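Local coordinates for Phikz039 (Pseudomonas phage phikz, PDB 3ZBQ), which is a phage-encoded member of the tubulin/FtsZ family, built on a nucleotide-binding domain that holds GDP in this crystal and a tubulin-like C-terminal domain, at residues A15-G20 and Y32-V37; T7-C12 and I99-M104; V226-Q231 and D274-V279. One frame throughout, in Å; residues are numbered along the deposited sequence.

Interaction 1: A15-G20 and Y32-V37; sequences AGFRIG and YIDTSV. With GDP (guanosine-5'-diphosphate), chain B.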
loop_
_atom_site.group_PDB
_atom_site.type_symbol
_atom_site.label_atom_id
_atom_site.label_comp_id
_atom_site.label_asym_id
_atom_site.label_seq_id
_atom_site.Cartn_x
_atom_site.Cartn_y
_atom_site.Cartn_z
ATOM N N ALA A 15 -7.286 -3.475 -6.950
ATOM C CA ALA A 15 -6.164 -2.703 -7.453
ATOM C C ALA A 15 -4.910 -3.567 -7.416
ATOM O O ALA A 15 -4.099 -3.515 -8.330
ATOM C CB ALA A 15 -5.961 -1.431 -6.639
ATOM N N GLY A 16 -4.774 -4.365 -6.364
ATOM C CA GLY A 16 -3.618 -5.242 -6.211
ATOM C C GLY A 16 -3.599 -6.285 -7.311
ATOM O O GLY A 16 -2.559 -6.539 -7.908
ATOM N N PHE A 17 -4.761 -6.877 -7.594
ATOM C CA PHE A 17 -4.877 -7.853 -8.679
ATOM C C PHE A 17 -4.520 -7.263 -10.046
ATOM O O PHE A 17 -3.856 -7.910 -10.857
ATOM C CB PHE A 17 -6.300 -8.437 -8.727
ATOM C CG PHE A 17 -6.509 -9.617 -7.802
ATOM C CD1 PHE A 17 -6.120 -9.554 -6.461
ATOM C CD2 PHE A 17 -7.103 -10.780 -8.275
ATOM C CE1 PHE A 17 -6.324 -10.648 -5.608
ATOM C CE2 PHE A 17 -7.309 -11.866 -7.441
ATOM C CZ PHE A 17 -6.931 -11.802 -6.105
ATOM N N ARG A 18 -4.986 -6.044 -10.308
ATOM C CA ARG A 18 -4.743 -5.394 -11.594
ATOM C C ARG A 18 -3.275 -5.025 -11.771
ATOM O O ARG A 18 -2.698 -5.228 -12.841
ATOM C CB ARG A 18 -5.644 -4.166 -11.754
ATOM C CG ARG A 18 -7.101 -4.534 -12.067
ATOM C CD ARG A 18 -8.104 -3.555 -11.455
ATOM N NE ARG A 18 -9.339 -4.229 -11.036
ATOM C CZ ARG A 18 -10.097 -3.832 -10.015
ATOM N NH1 ARG A 18 -9.760 -2.751 -9.318
ATOM N NH2 ARG A 18 -11.197 -4.511 -9.697
ATOM N N ILE A 19 -2.675 -4.482 -10.719
ATOM C CA ILE A 19 -1.247 -4.179 -10.751
ATOM C C ILE A 19 -0.446 -5.471 -10.945
ATOM O O ILE A 19 0.506 -5.520 -11.728
ATOM C CB ILE A 19 -0.798 -3.482 -9.463
ATOM C CG1 ILE A 19 -1.430 -2.088 -9.345
ATOM C CG2 ILE A 19 0.729 -3.416 -9.402
ATOM C CD1 ILE A 19 -1.076 -1.156 -10.492
ATOM N N GLY A 20 -0.846 -6.524 -10.238
ATOM C CA GLY A 20 -0.160 -7.807 -10.333
ATOM C C GLY A 20 -0.233 -8.398 -11.729
ATOM O O GLY A 20 0.717 -8.995 -12.214
ATOM N N TYR A 32 -1.803 -13.570 -4.418
ATOM C CA TYR A 32 -2.987 -12.736 -4.554
ATOM C C TYR A 32 -4.030 -13.102 -3.513
ATOM O O TYR A 32 -4.344 -14.278 -3.329
ATOM C CB TYR A 32 -3.625 -12.955 -5.916
ATOM C CG TYR A 32 -2.806 -12.537 -7.108
ATOM C CD1 TYR A 32 -1.866 -13.397 -7.670
ATOM C CD2 TYR A 32 -3.013 -11.304 -7.708
ATOM C CE1 TYR A 32 -1.136 -13.024 -8.790
ATOM C CE2 TYR A 32 -2.280 -10.919 -8.821
ATOM C CZ TYR A 32 -1.351 -11.784 -9.354
ATOM O OH TYR A 32 -0.636 -11.406 -10.463
ATOM N N ILE A 33 -4.572 -12.092 -2.841
ATOM C CA ILE A 33 -5.587 -12.306 -1.819
ATOM C C ILE A 33 -6.728 -11.321 -2.034
ATOM O O ILE A 33 -6.512 -10.113 -2.117
ATOM C CB ILE A 33 -5.027 -12.118 -0.385
ATOM C CG1 ILE A 33 -3.705 -12.871 -0.193
ATOM C CG2 ILE A 33 -6.046 -12.575 0.656
ATOM C CD1 ILE A 33 -2.498 -12.057 -0.555
ATOM N N ASP A 34 -7.948 -11.834 -2.120
ATOM C CA ASP A 34 -9.106 -10.976 -2.356
ATOM C C ASP A 34 -10.348 -11.606 -1.753
ATOM O O ASP A 34 -10.300 -12.713 -1.202
ATOM C CB ASP A 34 -9.311 -10.773 -3.858
ATOM C CG ASP A 34 -10.082 -9.503 -4.189
ATOM O OD1 ASP A 34 -10.685 -8.887 -3.275
ATOM O OD2 ASP A 34 -10.078 -9.120 -5.380
ATOM N N THR A 35 -11.460 -10.891 -1.862
ATOM C CA THR A 35 -12.767 -11.375 -1.413
ATOM C C THR A 35 -13.688 -11.552 -2.616
ATOM O O THR A 35 -14.915 -11.585 -2.488
ATOM C CB THR A 35 -13.414 -10.378 -0.445
ATOM O OG1 THR A 35 -13.537 -9.116 -1.109
ATOM C CG2 THR A 35 -12.539 -10.197 0.808
ATOM N N SER A 36 -13.091 -11.672 -3.794
ATOM C CA SER A 36 -13.851 -11.630 -5.040
ATOM C C SER A 36 -13.213 -12.539 -6.086
ATOM O O SER A 36 -11.998 -12.498 -6.280
ATOM C CB SER A 36 -13.891 -10.185 -5.545
ATOM O OG SER A 36 -14.193 -10.105 -6.927
ATOM N N VAL A 37 -14.023 -13.373 -6.744
ATOM C CA VAL A 37 -13.508 -14.218 -7.828
ATOM C C VAL A 37 -13.484 -13.453 -9.144
ATOM O O VAL A 37 -12.761 -13.812 -10.068
ATOM C CB VAL A 37 -14.303 -15.533 -7.987
ATOM C CG1 VAL A 37 -14.287 -16.307 -6.691
ATOM C CG2 VAL A 37 -15.740 -15.250 -8.411
HETATM P PB GDP B . -10.956 -3.433 -3.238
HETATM O O1B GDP B . -11.076 -4.638 -4.137
HETATM O O2B GDP B . -9.595 -3.402 -2.574
HETATM O O3B GDP B . -12.050 -3.397 -2.199
HETATM O O3A GDP B . -11.103 -2.069 -4.077
HETATM P PA GDP B . -10.402 -1.742 -5.486
HETATM O O1A GDP B . -10.788 -2.634 -6.642
HETATM O O2A GDP B . -8.898 -1.687 -5.315
HETATM O "O5'" GDP B . -10.955 -0.275 -5.782
HETATM C "C5'" GDP B . -10.803 0.779 -4.839
HETATM C "C4'" GDP B . -10.267 2.015 -5.558
HETATM O "O4'" GDP B . -8.924 1.772 -5.981
HETATM C "C3'" GDP B . -11.016 2.365 -6.829
HETATM O "O3'" GDP B . -12.136 3.214 -6.527
HETATM C "C2'" GDP B . -9.967 3.073 -7.651
HETATM O "O2'" GDP B . -9.866 4.433 -7.225
HETATM C "C1'" GDP B . -8.666 2.436 -7.218
HETATM N N9 GDP B . -8.201 1.402 -8.167
HETATM C C8 GDP B . -8.717 0.177 -8.383
HETATM N N7 GDP B . -7.999 -0.491 -9.319
HETATM C C5 GDP B . -6.986 0.311 -9.706
HETATM C C6 GDP B . -5.853 0.240 -10.657
HETATM O O6 GDP B . -5.647 -0.790 -11.348
HETATM N N1 GDP B . -5.044 1.312 -10.732
HETATM C C2 GDP B . -5.235 2.428 -9.997
HETATM N N2 GDP B . -4.393 3.483 -10.130
HETATM N N3 GDP B . -6.246 2.559 -9.113
HETATM C C4 GDP B . -7.130 1.553 -8.936
#

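Interaction 2: T7-C12 and I99-M104; sequences TRIYFC and IVVYSM. With GDP (guanosine-5'-diphosphate), chain B.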
loop_
_atom_site.group_PDB
_atom_site.type_symbol
_atom_site.label_atom_id
_atom_site.label_comp_id
_atom_site.label_asym_id
_atom_site.label_seq_id
_atom_site.Cartn_x
_atom_site.Cartn_y
_atom_site.Cartn_z
ATOM N N THR A 7 12.045 -12.090 -2.053
ATOM C CA THR A 7 11.000 -11.085 -1.966
ATOM C C THR A 7 9.649 -11.739 -2.239
ATOM O O THR A 7 9.458 -12.335 -3.302
ATOM C CB THR A 7 11.209 -9.965 -3.007
ATOM O OG1 THR A 7 12.487 -9.339 -2.806
ATOM C CG2 THR A 7 10.106 -8.927 -2.896
ATOM N N ARG A 8 8.736 -11.653 -1.273
ATOM C CA ARG A 8 7.348 -12.065 -1.490
ATOM C C ARG A 8 6.521 -10.820 -1.764
ATOM O O ARG A 8 6.586 -9.837 -1.016
ATOM C CB ARG A 8 6.781 -12.793 -0.256
ATOM C CG ARG A 8 5.344 -13.346 -0.424
ATOM C CD ARG A 8 5.316 -14.643 -1.239
ATOM N NE ARG A 8 5.965 -15.745 -0.529
ATOM C CZ ARG A 8 6.332 -16.891 -1.096
ATOM N NH1 ARG A 8 6.118 -17.089 -2.384
ATOM N NH2 ARG A 8 6.928 -17.836 -0.373
ATOM N N ILE A 9 5.733 -10.849 -2.830
ATOM C CA ILE A 9 4.841 -9.735 -3.093
ATOM C C ILE A 9 3.404 -10.194 -2.889
ATOM O O ILE A 9 2.997 -11.219 -3.437
ATOM C CB ILE A 9 5.023 -9.189 -4.513
ATOM C CG1 ILE A 9 6.516 -8.909 -4.784
ATOM C CG2 ILE A 9 4.176 -7.948 -4.695
ATOM C CD1 ILE A 9 6.801 -8.280 -6.168
ATOM N N TYR A 10 2.663 -9.451 -2.069
ATOM C CA TYR A 10 1.259 -9.752 -1.783
ATOM C C TYR A 10 0.377 -8.730 -2.485
ATOM O O TYR A 10 0.359 -7.548 -2.099
ATOM C CB TYR A 10 0.990 -9.682 -0.271
ATOM C CG TYR A 10 1.804 -10.643 0.582
ATOM C CD1 TYR A 10 3.091 -10.322 0.989
ATOM C CD2 TYR A 10 1.262 -11.848 1.009
ATOM C CE1 TYR A 10 3.830 -11.192 1.787
ATOM C CE2 TYR A 10 1.991 -12.723 1.801
ATOM C CZ TYR A 10 3.272 -12.387 2.185
ATOM O OH TYR A 10 3.994 -13.264 2.966
ATOM N N PHE A 11 -0.369 -9.180 -3.495
ATOM C CA PHE A 11 -1.280 -8.316 -4.234
ATOM C C PHE A 11 -2.679 -8.500 -3.647
ATOM O O PHE A 11 -3.224 -9.600 -3.689
ATOM C CB PHE A 11 -1.294 -8.691 -5.722
ATOM C CG PHE A 11 -0.018 -8.342 -6.456
ATOM C CD1 PHE A 11 0.335 -7.011 -6.670
ATOM C CD2 PHE A 11 0.823 -9.344 -6.932
ATOM C CE1 PHE A 11 1.511 -6.686 -7.344
ATOM C CE2 PHE A 11 2.000 -9.029 -7.606
ATOM C CZ PHE A 11 2.347 -7.706 -7.812
ATOM N N CYS A 12 -3.246 -7.429 -3.091
ATOM C CA CYS A 12 -4.483 -7.524 -2.322
ATOM C C CYS A 12 -5.597 -6.653 -2.886
ATOM O O CYS A 12 -5.389 -5.470 -3.194
ATOM C CB CYS A 12 -4.248 -7.142 -0.853
ATOM S SG CYS A 12 -2.848 -7.966 -0.074
ATOM N N ILE A 99 6.588 -7.108 -0.087
ATOM C CA ILE A 99 5.954 -5.951 -0.682
ATOM C C ILE A 99 4.466 -6.251 -0.729
ATOM O O ILE A 99 4.067 -7.306 -1.195
ATOM C CB ILE A 99 6.482 -5.666 -2.108
ATOM C CG1 ILE A 99 8.012 -5.545 -2.092
ATOM C CG2 ILE A 99 5.859 -4.387 -2.665
ATOM C CD1 ILE A 99 8.635 -5.261 -3.446
ATOM N N VAL A 100 3.667 -5.347 -0.181
ATOM C CA VAL A 100 2.215 -5.514 -0.147
ATOM C C VAL A 100 1.554 -4.378 -0.934
ATOM O O VAL A 100 1.825 -3.198 -0.677
ATOM C CB VAL A 100 1.700 -5.519 1.317
ATOM C CG1 VAL A 100 0.224 -5.929 1.380
ATOM C CG2 VAL A 100 2.526 -6.462 2.175
ATOM N N VAL A 101 0.653 -4.728 -1.859
ATOM C CA VAL A 101 0.118 -3.773 -2.834
ATOM C C VAL A 101 -1.397 -3.722 -2.776
ATOM O O VAL A 101 -2.046 -4.770 -2.862
ATOM C CB VAL A 101 0.528 -4.158 -4.274
ATOM C CG1 VAL A 101 0.137 -3.081 -5.263
ATOM C CG2 VAL A 101 2.042 -4.418 -4.337
ATOM N N TYR A 102 -1.957 -2.515 -2.632
ATOM C CA TYR A 102 -3.417 -2.353 -2.456
ATOM C C TYR A 102 -3.861 -0.897 -2.536
ATOM O O TYR A 102 -3.068 0.026 -2.334
ATOM C CB TYR A 102 -3.853 -2.926 -1.095
ATOM C CG TYR A 102 -3.028 -2.403 0.071
ATOM C CD1 TYR A 102 -1.798 -2.971 0.383
ATOM C CD2 TYR A 102 -3.482 -1.345 0.861
ATOM C CE1 TYR A 102 -1.036 -2.503 1.434
ATOM C CE2 TYR A 102 -2.723 -0.870 1.929
ATOM C CZ TYR A 102 -1.503 -1.456 2.206
ATOM O OH TYR A 102 -0.720 -1.004 3.257
ATOM N N SER A 103 -5.144 -0.683 -2.825
ATOM C CA SER A 103 -5.693 0.661 -2.815
ATOM C C SER A 103 -6.095 1.045 -1.395
ATOM O O SER A 103 -6.360 0.180 -0.561
ATOM C CB SER A 103 -6.922 0.729 -3.717
ATOM O OG SER A 103 -7.920 -0.155 -3.243
ATOM N N MET A 104 -6.166 2.344 -1.131
ATOM C CA MET A 104 -6.641 2.838 0.154
ATOM C C MET A 104 -8.148 3.119 0.167
ATOM O O MET A 104 -8.772 3.146 1.231
ATOM C CB MET A 104 -5.893 4.118 0.515
ATOM C CG MET A 104 -4.417 3.886 0.732
ATOM S SD MET A 104 -3.465 5.427 0.763
ATOM C CE MET A 104 -4.078 6.183 2.264
HETATM P PB GDP B . -10.956 -3.433 -3.238
HETATM O O1B GDP B . -11.076 -4.638 -4.137
HETATM O O2B GDP B . -9.595 -3.402 -2.574
HETATM O O3B GDP B . -12.050 -3.397 -2.199
HETATM O O3A GDP B . -11.103 -2.069 -4.077
HETATM P PA GDP B . -10.402 -1.742 -5.486
HETATM O O1A GDP B . -10.788 -2.634 -6.642
HETATM O O2A GDP B . -8.898 -1.687 -5.315
HETATM O "O5'" GDP B . -10.955 -0.275 -5.782
HETATM C "C5'" GDP B . -10.803 0.779 -4.839
HETATM C "C4'" GDP B . -10.267 2.015 -5.558
HETATM O "O4'" GDP B . -8.924 1.772 -5.981
HETATM C "C3'" GDP B . -11.016 2.365 -6.829
HETATM O "O3'" GDP B . -12.136 3.214 -6.527
HETATM C "C2'" GDP B . -9.967 3.073 -7.651
HETATM O "O2'" GDP B . -9.866 4.433 -7.225
HETATM C "C1'" GDP B . -8.666 2.436 -7.218
HETATM N N9 GDP B . -8.201 1.402 -8.167
HETATM C C8 GDP B . -8.717 0.177 -8.383
HETATM N N7 GDP B . -7.999 -0.491 -9.319
HETATM C C5 GDP B . -6.986 0.311 -9.706
HETATM C C6 GDP B . -5.853 0.240 -10.657
HETATM O O6 GDP B . -5.647 -0.790 -11.348
HETATM N N1 GDP B . -5.044 1.312 -10.732
HETATM C C2 GDP B . -5.235 2.428 -9.997
HETATM N N2 GDP B . -4.393 3.483 -10.130
HETATM N N3 GDP B . -6.246 2.559 -9.113
HETATM C C4 GDP B . -7.130 1.553 -8.936
HETATM O O HOH W 1 -6.806 -3.041 -3.515
#

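Interaction 3: V226-Q231 and D274-V279; sequences VCFDRQ and DQMHFV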
loop_
_atom_site.group_PDB
_atom_site.type_symbol
_atom_site.label_atom_id
_atom_site.label_comp_id
_atom_site.label_asym_id
_atom_site.label_seq_id
_atom_site.Cartn_x
_atom_site.Cartn_y
_atom_site.Cartn_z
ATOM N N VAL A 226 10.947 6.422 -4.141
ATOM C CA VAL A 226 11.868 5.790 -5.076
ATOM C C VAL A 226 12.366 6.835 -6.066
ATOM O O VAL A 226 11.583 7.387 -6.838
ATOM C CB VAL A 226 11.219 4.607 -5.815
ATOM C CG1 VAL A 226 12.216 3.979 -6.794
ATOM C CG2 VAL A 226 10.736 3.559 -4.820
ATOM N N CYS A 227 13.667 7.117 -6.017
ATOM C CA CYS A 227 14.252 8.209 -6.798
ATOM C C CYS A 227 15.231 7.660 -7.824
ATOM O O CYS A 227 16.067 6.820 -7.494
ATOM C CB CYS A 227 14.985 9.190 -5.871
ATOM S SG CYS A 227 13.980 9.806 -4.490
ATOM N N PHE A 228 15.149 8.146 -9.061
ATOM C CA PHE A 228 15.948 7.566 -10.146
ATOM C C PHE A 228 17.185 8.373 -10.546
ATOM O O PHE A 228 17.900 8.004 -11.487
ATOM C CB PHE A 228 15.068 7.245 -11.349
ATOM C CG PHE A 228 14.023 6.216 -11.052
ATOM C CD1 PHE A 228 14.350 4.866 -11.024
ATOM C CD2 PHE A 228 12.721 6.596 -10.755
ATOM C CE1 PHE A 228 13.394 3.913 -10.730
ATOM C CE2 PHE A 228 11.760 5.647 -10.456
ATOM C CZ PHE A 228 12.092 4.304 -10.455
ATOM N N ASP A 229 17.448 9.450 -9.810
ATOM C CA ASP A 229 18.728 10.157 -9.909
ATOM C C ASP A 229 19.083 10.880 -8.601
ATOM O O ASP A 229 18.284 10.894 -7.657
ATOM C CB ASP A 229 18.751 11.118 -11.106
ATOM C CG ASP A 229 17.688 12.202 -11.025
ATOM O OD1 ASP A 229 17.251 12.565 -9.916
ATOM O OD2 ASP A 229 17.292 12.713 -12.092
ATOM N N ARG A 230 20.274 11.476 -8.549
ATOM C CA ARG A 230 20.740 12.134 -7.332
ATOM C C ARG A 230 19.810 13.264 -6.932
ATOM O O ARG A 230 19.468 13.428 -5.754
ATOM C CB ARG A 230 22.161 12.688 -7.522
ATOM C CG ARG A 230 22.817 13.166 -6.227
ATOM C CD ARG A 230 24.090 13.989 -6.493
ATOM N NE ARG A 230 23.781 15.300 -7.071
ATOM C CZ ARG A 230 23.983 15.639 -8.344
ATOM N NH1 ARG A 230 24.514 14.772 -9.200
ATOM N NH2 ARG A 230 23.655 16.857 -8.765
ATOM N N GLN A 231 19.396 14.039 -7.927
ATOM C CA GLN A 231 18.599 15.230 -7.696
ATOM C C GLN A 231 17.214 14.938 -7.104
ATOM O O GLN A 231 16.705 15.718 -6.297
ATOM C CB GLN A 231 18.494 16.046 -8.990
ATOM C CG GLN A 231 19.855 16.486 -9.556
ATOM C CD GLN A 231 20.497 15.467 -10.510
ATOM O OE1 GLN A 231 20.161 14.282 -10.504
ATOM N NE2 GLN A 231 21.429 15.940 -11.334
ATOM N N ASP A 274 22.367 4.625 -13.704
ATOM C CA ASP A 274 23.477 5.232 -13.003
ATOM C C ASP A 274 23.302 4.975 -11.507
ATOM O O ASP A 274 24.146 4.350 -10.860
ATOM C CB ASP A 274 23.515 6.727 -13.315
ATOM C CG ASP A 274 24.505 7.478 -12.459
ATOM O OD1 ASP A 274 25.563 6.904 -12.118
ATOM O OD2 ASP A 274 24.221 8.651 -12.132
ATOM N N GLN A 275 22.187 5.440 -10.959
ATOM C CA GLN A 275 21.921 5.226 -9.544
ATOM C C GLN A 275 20.423 5.217 -9.222
ATOM O O GLN A 275 19.612 5.792 -9.956
ATOM C CB GLN A 275 22.658 6.280 -8.711
ATOM C CG GLN A 275 22.349 7.710 -9.116
ATOM C CD GLN A 275 23.342 8.688 -8.541
ATOM O OE1 GLN A 275 24.483 8.776 -9.005
ATOM N NE2 GLN A 275 22.924 9.424 -7.519
ATOM N N MET A 276 20.063 4.533 -8.139
ATOM C CA MET A 276 18.690 4.550 -7.638
ATOM C C MET A 276 18.732 4.751 -6.136
ATOM O O MET A 276 19.606 4.205 -5.461
ATOM C CB MET A 276 17.965 3.235 -7.937
ATOM C CG MET A 276 17.529 3.035 -9.370
ATOM S SD MET A 276 16.347 1.671 -9.491
ATOM C CE MET A 276 17.312 0.303 -8.867
ATOM N N HIS A 277 17.785 5.519 -5.612
ATOM C CA HIS A 277 17.741 5.794 -4.185
ATOM C C HIS A 277 16.374 5.484 -3.624
ATOM O O HIS A 277 15.347 5.792 -4.230
ATOM C CB HIS A 277 18.093 7.252 -3.901
ATOM C CG HIS A 277 19.391 7.676 -4.507
ATOM N ND1 HIS A 277 20.608 7.355 -3.945
ATOM C CD2 HIS A 277 19.664 8.351 -5.648
ATOM C CE1 HIS A 277 21.577 7.833 -4.706
ATOM N NE2 HIS A 277 21.030 8.446 -5.741
ATOM N N PHE A 278 16.367 4.870 -2.452
ATOM C CA PHE A 278 15.121 4.482 -1.830
ATOM C C PHE A 278 15.090 5.221 -0.513
ATOM O O PHE A 278 15.736 4.816 0.448
ATOM C CB PHE A 278 15.089 2.964 -1.674
ATOM C CG PHE A 278 15.173 2.236 -2.992
ATOM C CD1 PHE A 278 16.403 2.035 -3.616
ATOM C CD2 PHE A 278 14.018 1.782 -3.624
ATOM C CE1 PHE A 278 16.485 1.375 -4.850
ATOM C CE2 PHE A 278 14.095 1.126 -4.861
ATOM C CZ PHE A 278 15.324 0.925 -5.467
ATOM N N VAL A 279 14.375 6.343 -0.498
ATOM C CA VAL A 279 14.509 7.311 0.584
ATOM C C VAL A 279 13.290 7.289 1.474
ATOM O O VAL A 279 12.186 7.548 1.008
ATOM C CB VAL A 279 14.690 8.746 0.043
ATOM C CG1 VAL A 279 14.992 9.706 1.197
ATOM C CG2 VAL A 279 15.815 8.791 -0.978
HETATM O O HOH W 2 20.542 7.718 -12.181
HETATM O O HOH W 3 22.296 11.136 -10.698
#

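Interaction 1: A15-G20 and Y32-V37
Phe17, on helix 13-23, lies between two side chains of strand 30-34 that cover its opposite faces. Over the centre of one face comes CD2 of Tyr32, in an edge-to-face pair whose ring planes stand at 70° and whose centroids are 5.0 Å apart. OD2 of Asp34 sits over the centre of the other face, with the carboxylate turned 60° from the ring plane. The ring tip is closely packed: CZ of Phe17 lies 3.4 Å from CB of Asp34 and 3.5 Å from CB of Tyr32, and the carbonyl O of Ile33 meets the ring edge at CE1. Tyr32 CG is anti to the carbonyl carbon, beside the backbone N (chi1 -65°). The tyrosine ring passes close by Gly20, whose backbone lies against it, OH being 3.3 Å from Gly20 O. Asp34 is tied down separately: OD1 accepts a hydrogen bond from the backbone N of Thr35 at 2.6 Å, on its anti side and from out of the carboxylate plane, and OD2 takes a hydrogen bond from Asn39. Ile51 of strand 49-51 also packs on Phe17 and Asp34. The other side of the helix makes no direct contact with strand 30-34 and serves the nucleotide instead. There the partly exposed Arg18, bent at chi2 and chi3, sends NH1 to both O1A and N7 of GDP, each at 2.9 Å, bridging the alpha-phosphate and the guanine. Its NH2 remains 6.4 Å from Asp34 OD2, too far for a salt bridge. The backbone N of Ala15 gives a further bond to GDP O2A at 2.9 Å. Strand 7-12, helix 13-23 and strand 30-34 form a beta-alpha-beta unit, the opening unit of the Rossmann-like nucleotide-binding domain of tubulin and FtsZ relatives, with the N-terminal part of its helix facing the GDP phosphates.

Interaction 2: T7-C12 and I99-M104
Ile99 is gripped twice by strand 7-12 in the parallel pairing with strand 97-103: its N bonds to Arg8 O, and its O accepts a hydrogen bond from Tyr10 N at 2.7 Å. Val101 N then meets Tyr10 O, and Cys12 N meets Val101 O at 2.9 Å. All four bonds are nearly straight, and the two short axes diverge by only 15°. On the sheet face carrying Ile9, Phe11, Ile99 and Val101, the Phe11 ring lies alongside Val101, CD1 being 3.7 Å from CB of the valine. CG2 of Ile9, anti to its backbone N, stands 3.6 Å above the plane of the Phe11 ring toward its rim and also meets CG2 of Val101. On the face of Tyr10, Val100 and Cys12, the two methyls of Val100 divide the work: CG1 touches SG of Cys12 at 4.0 Å and CG2 approaches CD1 of Tyr10. These are central strands of the parallel Rossmann-like sheet of the tubulin/FtsZ fold, in which the strand ends lead into the nucleotide site. There Ser103 OG donates to GDP O2A at 2.8 Å, and water 1 joins Cys12 O, Ser103 N and GDP O2B. Further out, helix 109-122 covers the Tyr10 face through Leu120, Ile112 and Leu116. The Tyr10 hydroxyl bonds to Phe92 O, that of Tyr102 to Ser129 OG, and Arg8 NE to Pro93 O. Strand 30-34 flanks strand 7-12, and strand 127-133 lies beyond strand 97-103.

Interaction 3: V226-Q231 and D274-V279
Gln275 has CG between its backbone N and carbonyl carbon (chi1 55°), His277 has CG anti to its carbonyl carbon (chi1 -53°), and the two side chains meet Arg230 and Asp229 at the start of helix 230-234. NE2 of Gln275 lies 3.4 Å from CB of Arg230, while CD2 at the edge of the His277 ring faces the carbonyl O of Asp229 at 3.5 Å. Gln275 NE2 also donates to His277 NE2 at 2.8 Å, with the donor in the imidazole plane but the ring nitrogen tilted 26° from the amide plane. Between the backbones, Cys227 and His277 form an antiparallel hydrogen-bonded pair: each N bonds to the other's O, the shorter being Cys227 N to His277 O at 2.8 Å. Val226 and Phe278 are the neighbouring non-hydrogen-bonded pair, lying side by side with CG2 of the valine 3.9 Å from CD2 of the ring. Next to them the exposed Phe228 lies alongside Met276 in a Met-aromatic contact, CE1 being 3.9 Å from SD, with the sulfur oblique to the ring. After Cys227 the backbone of 226-231 leaves the sheet. Water 2 spans the two diverging segments, donating to Phe228 O and accepting from Gln275 N, while Asp229, at the N-cap, turns its carboxylate to Glu232 N. Strand 239-246 flanks strand 275-281 on its other side within the tubulin-like C-terminal domain. Since His277 NE2 accepts the amide proton, that nitrogen should carry no hydrogen, and ND1, hydrogen-bonded to Ser244 OG, probably holds the proton of a neutral ring; Gln275 OE1, bonded to Arg251, helps fix the amide orientation on which this reading depends.

Overall arrangement
Interactions 1 and 2 adjoin, their centres about 9 Å apart, and interaction 1 is nested along the chain within the loop that interaction 2 closes. Strand 7-12 leads straight into helix 13-23 and neighbours strand 30-34; Ile33 N probably bonds to Phe11 O, and Phe11 packs on Gly16 and Gly20. Both contacts reach GDP, so strand pairing and helix packing converge on one nucleotide pocket. Interaction 3 follows later in the chain, centre to centre about 29 Å from interaction 1 and about 22 Å from interaction 2, touching neither. It lies in the C-terminal domain, yet the same mixed sheet runs through all three, and helix 175-192 contacts both Ile19 and Phe278, linking the two regions.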